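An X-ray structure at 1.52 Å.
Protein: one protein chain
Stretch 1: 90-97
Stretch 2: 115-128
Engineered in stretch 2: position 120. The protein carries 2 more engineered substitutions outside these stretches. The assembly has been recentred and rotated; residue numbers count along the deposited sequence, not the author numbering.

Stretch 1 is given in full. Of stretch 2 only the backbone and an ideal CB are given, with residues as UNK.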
# COMPACT_ATOMS: atom_id res chain seq x y z
N LYS A 90 14.44 11.21 -13.04
CA LYS A 90 13.98 12.51 -12.60
C LYS A 90 12.77 12.28 -11.67
O LYS A 90 11.68 11.95 -12.14
CB LYS A 90 13.49 13.43 -13.71
CG LYS A 90 14.46 14.42 -14.28
CD LYS A 90 15.80 13.84 -14.69
CE LYS A 90 16.83 14.95 -14.89
NZ LYS A 90 17.72 14.67 -16.06
N LEU A 91 12.98 12.42 -10.37
CA LEU A 91 11.82 12.25 -9.49
C LEU A 91 10.73 13.25 -9.85
O LEU A 91 11.04 14.42 -10.08
CB LEU A 91 12.28 12.44 -8.05
CG LEU A 91 11.30 12.15 -6.92
CD1 LEU A 91 10.59 10.80 -7.07
CD2 LEU A 91 12.09 12.21 -5.61
N LEU A 92 9.48 12.80 -9.92
CA LEU A 92 8.35 13.65 -10.24
C LEU A 92 7.38 13.85 -9.08
O LEU A 92 6.80 14.91 -8.90
CB LEU A 92 7.53 13.09 -11.42
CG LEU A 92 6.30 13.94 -11.77
CD1 LEU A 92 6.66 15.36 -12.19
CD2 LEU A 92 5.50 13.28 -12.89
N GLN A 93 7.16 12.77 -8.30
CA GLN A 93 6.12 12.87 -7.29
C GLN A 93 6.32 11.89 -6.15
O GLN A 93 6.84 10.79 -6.45
CB GLN A 93 4.75 12.58 -7.94
CG GLN A 93 3.59 12.91 -6.99
CD GLN A 93 2.26 13.15 -7.69
OE1 GLN A 93 1.34 13.76 -7.12
NE2 GLN A 93 2.19 12.63 -8.91
N ALA A 94 5.93 12.25 -4.93
CA ALA A 94 5.92 11.25 -3.85
C ALA A 94 4.58 11.36 -3.12
O ALA A 94 4.17 12.47 -2.80
CB ALA A 94 7.10 11.42 -2.89
N SER A 95 3.94 10.22 -2.86
CA SER A 95 2.65 10.21 -2.18
C SER A 95 2.74 9.19 -1.07
O SER A 95 3.04 8.03 -1.38
CB SER A 95 1.53 9.84 -3.16
OG SER A 95 0.28 9.88 -2.47
N LEU A 96 2.52 9.61 0.18
CA LEU A 96 2.67 8.61 1.24
C LEU A 96 1.68 8.83 2.37
O LEU A 96 1.19 9.94 2.54
CB LEU A 96 4.08 8.63 1.81
CG LEU A 96 4.45 9.89 2.60
CD1 LEU A 96 5.68 9.65 3.47
CD2 LEU A 96 4.74 11.05 1.65
N VAL A 97 1.48 7.73 3.10
CA VAL A 97 0.59 7.76 4.25
C VAL A 97 1.37 7.39 5.51
O VAL A 97 2.08 6.38 5.52
CB VAL A 97 -0.56 6.75 4.12
CG1 VAL A 97 -1.54 6.83 5.27
CG2 VAL A 97 -1.29 6.97 2.79
N UNK A 115 9.53 19.93 4.64
CA UNK A 115 10.79 19.17 4.76
C UNK A 115 10.88 18.20 3.60
O UNK A 115 11.88 18.08 2.91
CB UNK A 115 10.87 18.42 6.09
N UNK A 116 9.78 17.48 3.33
CA UNK A 116 9.85 16.55 2.20
C UNK A 116 10.13 17.26 0.89
O UNK A 116 10.88 16.78 0.04
CB UNK A 116 8.55 15.76 2.08
N UNK A 117 9.51 18.42 0.71
CA UNK A 117 9.69 19.21 -0.51
C UNK A 117 11.15 19.61 -0.71
O UNK A 117 11.68 19.52 -1.82
CB UNK A 117 8.81 20.46 -0.46
N UNK A 118 11.77 20.03 0.39
CA UNK A 118 13.17 20.49 0.37
C UNK A 118 14.11 19.32 0.12
O UNK A 118 15.02 19.37 -0.70
CB UNK A 118 13.53 21.18 1.68
N UNK A 119 13.86 18.23 0.84
CA UNK A 119 14.73 17.07 0.75
C UNK A 119 14.68 16.41 -0.61
O UNK A 119 15.70 15.95 -1.14
CB UNK A 119 14.36 16.05 1.83
N UNK A 120 13.49 16.33 -1.21
CA UNK A 120 13.33 15.60 -2.46
C UNK A 120 13.33 16.56 -3.64
O UNK A 120 13.23 16.14 -4.79
CB UNK A 120 12.04 14.78 -2.44
N UNK A 121 13.45 17.85 -3.33
CA UNK A 121 13.46 18.91 -4.33
C UNK A 121 12.23 18.80 -5.22
O UNK A 121 12.31 18.85 -6.46
CB UNK A 121 14.74 18.85 -5.17
N UNK A 122 11.07 18.66 -4.57
CA UNK A 122 9.85 18.60 -5.37
C UNK A 122 8.94 19.75 -4.99
O UNK A 122 8.95 20.18 -3.83
CB UNK A 122 9.13 17.26 -5.18
N UNK A 123 8.12 20.25 -5.91
CA UNK A 123 7.21 21.33 -5.53
C UNK A 123 6.19 20.80 -4.54
O UNK A 123 5.97 19.60 -4.50
CB UNK A 123 6.51 21.92 -6.76
N UNK A 124 5.54 21.68 -3.77
CA UNK A 124 4.62 21.24 -2.73
C UNK A 124 3.43 20.46 -3.27
O UNK A 124 2.94 19.55 -2.57
CB UNK A 124 4.12 22.45 -1.94
N UNK A 125 2.96 20.76 -4.48
CA UNK A 125 1.80 20.02 -4.98
C UNK A 125 2.14 18.62 -5.48
O UNK A 125 1.30 17.79 -5.85
CB UNK A 125 1.14 20.81 -6.11
N UNK A 126 3.44 18.29 -5.50
CA UNK A 126 3.90 16.96 -5.86
C UNK A 126 4.33 16.20 -4.62
O UNK A 126 4.93 15.13 -4.72
CB UNK A 126 5.05 17.04 -6.87
N UNK A 127 4.06 16.77 -3.44
CA UNK A 127 4.28 16.05 -2.18
C UNK A 127 2.90 15.68 -1.63
O UNK A 127 2.16 16.56 -1.19
CB UNK A 127 5.08 16.89 -1.18
N UNK A 128 2.54 14.39 -1.66
CA UNK A 128 1.22 14.02 -1.19
C UNK A 128 1.33 13.30 0.15
O UNK A 128 1.54 12.10 0.16
CB UNK A 128 0.51 13.14 -2.22

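Positions 115, 117, 118 and 119 lie on a helix, and nothing of stretch 1 is within 5.5 Å of their ideal CB atoms. Many helix-compatible side chains would do. The residues are S115, S117, R118 and L119; none touches stretch 1.

Position 116 is also helical, but its CA-to-CB bond points toward the strand. The gap is wide, so a long apolar side chain is needed to reach L96. It is L116. Its CD1 lies 3.9 Å from L96 CD2.

Position 120, one helical turn on, also points toward the strand. Its ideal CB is 4.1 Å from L91 CD2, and A94 CB lies further along. Leucine, isoleucine or methionine would suit this apolar surface. It is M120, an engineered substitution. Its CG is 4.0 Å from L91 CD2, and its CE is 3.8 Å from A94 CB.

Position 121 has positive phi (54°) and leaves the helical conformation. Glycine or asparagine would be easy choices. R121 is found; it does not touch stretch 1.

Position 122 is extended and points toward the strand, over L91 and A94. A branched apolar side chain would fill this space. L122 does so: its CD1 is 4.0 Å from L91 CG and 3.9 Å from Q93 CA. Its backbone O accepts a hydrogen bond from S117 OG (2.7 Å).

Position 123 offers no contact. Its phi of -67° permits proline, and P123 is found. Position 124 is out of reach, so many polar side chains would do; it is Q124. Position 125 points sideways, and a polar residue would do. It is D125.

Position 126 starts the pairing: its O accepts a hydrogen bond from A94 N (3.1 Å). Its ideal CB is 3.4 Å from L92 O and points sideways. A long side chain could run back along L92 and Q93. R126 does this. L92 CD2 lies over one face of its guanidinium, 3.3 Å from NH1, and Q93 lies at the edge.

Position 127 bridges A94 in parallel register, with its side chain on the same sheet face. A beta-branched residue would suit the strand. It is I127; its CD1 is 4.7 Å from A94 CB.

Position 128 bridges S95. Its N donates to A94 O (2.8 Å), and its O accepts from L96 N (2.7 Å). An ideal CB would sit a tight 3.3 Å from S95 OG, so glycine fits best. It is G128.

Stretch 2, residues 115-128: SLSRLMRLPQDRIG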
# COMPACT_ATOMS: atom_id res chain seq x y z
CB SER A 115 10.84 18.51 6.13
OG SER A 115 11.99 17.73 6.32
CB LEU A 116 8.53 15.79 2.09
CG LEU A 116 8.22 14.77 3.20
CD1 LEU A 116 6.97 13.98 2.84
CD2 LEU A 116 9.41 13.85 3.43
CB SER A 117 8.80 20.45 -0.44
OG SER A 117 9.11 21.41 -1.44
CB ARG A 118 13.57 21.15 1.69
CG ARG A 118 14.95 21.80 1.70
CD ARG A 118 15.11 22.71 2.93
NE ARG A 118 15.11 21.80 4.09
CZ ARG A 118 16.24 21.29 4.55
NH1 ARG A 118 17.39 21.61 3.97
NH2 ARG A 118 16.16 20.47 5.58
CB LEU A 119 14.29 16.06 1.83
CG LEU A 119 15.01 16.20 3.17
CD1 LEU A 119 14.91 17.63 3.68
CD2 LEU A 119 14.45 15.24 4.21
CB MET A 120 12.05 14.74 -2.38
CG MET A 120 12.28 13.36 -1.80
SD MET A 120 10.79 12.31 -1.66
CE MET A 120 9.70 13.37 -0.89
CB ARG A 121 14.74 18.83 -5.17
CG ARG A 121 16.01 19.00 -4.32
CD ARG A 121 17.17 19.25 -5.29
NE ARG A 121 17.60 17.99 -5.88
CZ ARG A 121 17.10 17.41 -6.97
NH1 ARG A 121 16.10 17.96 -7.65
NH2 ARG A 121 17.59 16.26 -7.40
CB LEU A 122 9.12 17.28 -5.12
CG LEU A 122 9.65 16.00 -5.74
CD1 LEU A 122 8.79 14.82 -5.26
CD2 LEU A 122 9.69 16.07 -7.25
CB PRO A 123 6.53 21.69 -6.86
CG PRO A 123 6.66 20.44 -7.68
CD PRO A 123 7.99 19.84 -7.31
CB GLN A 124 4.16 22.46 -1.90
CG GLN A 124 5.34 23.21 -1.29
CD GLN A 124 5.39 23.26 0.22
OE1 GLN A 124 4.39 23.11 0.90
NE2 GLN A 124 6.58 23.49 0.78
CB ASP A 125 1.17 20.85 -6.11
CG ASP A 125 2.14 20.86 -7.29
OD1 ASP A 125 1.98 20.04 -8.22
OD2 ASP A 125 3.06 21.70 -7.25
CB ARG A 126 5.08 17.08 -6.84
CG ARG A 126 4.67 17.54 -8.23
CD ARG A 126 3.90 16.42 -8.92
NE ARG A 126 3.60 16.65 -10.32
CZ ARG A 126 3.23 15.75 -11.22
NH1 ARG A 126 3.08 14.44 -10.95
NH2 ARG A 126 3.01 16.20 -12.46
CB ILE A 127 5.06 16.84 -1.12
CG1 ILE A 127 6.49 17.21 -1.51
CG2 ILE A 127 5.06 16.07 0.21
CD1 ILE A 127 7.34 15.96 -1.70
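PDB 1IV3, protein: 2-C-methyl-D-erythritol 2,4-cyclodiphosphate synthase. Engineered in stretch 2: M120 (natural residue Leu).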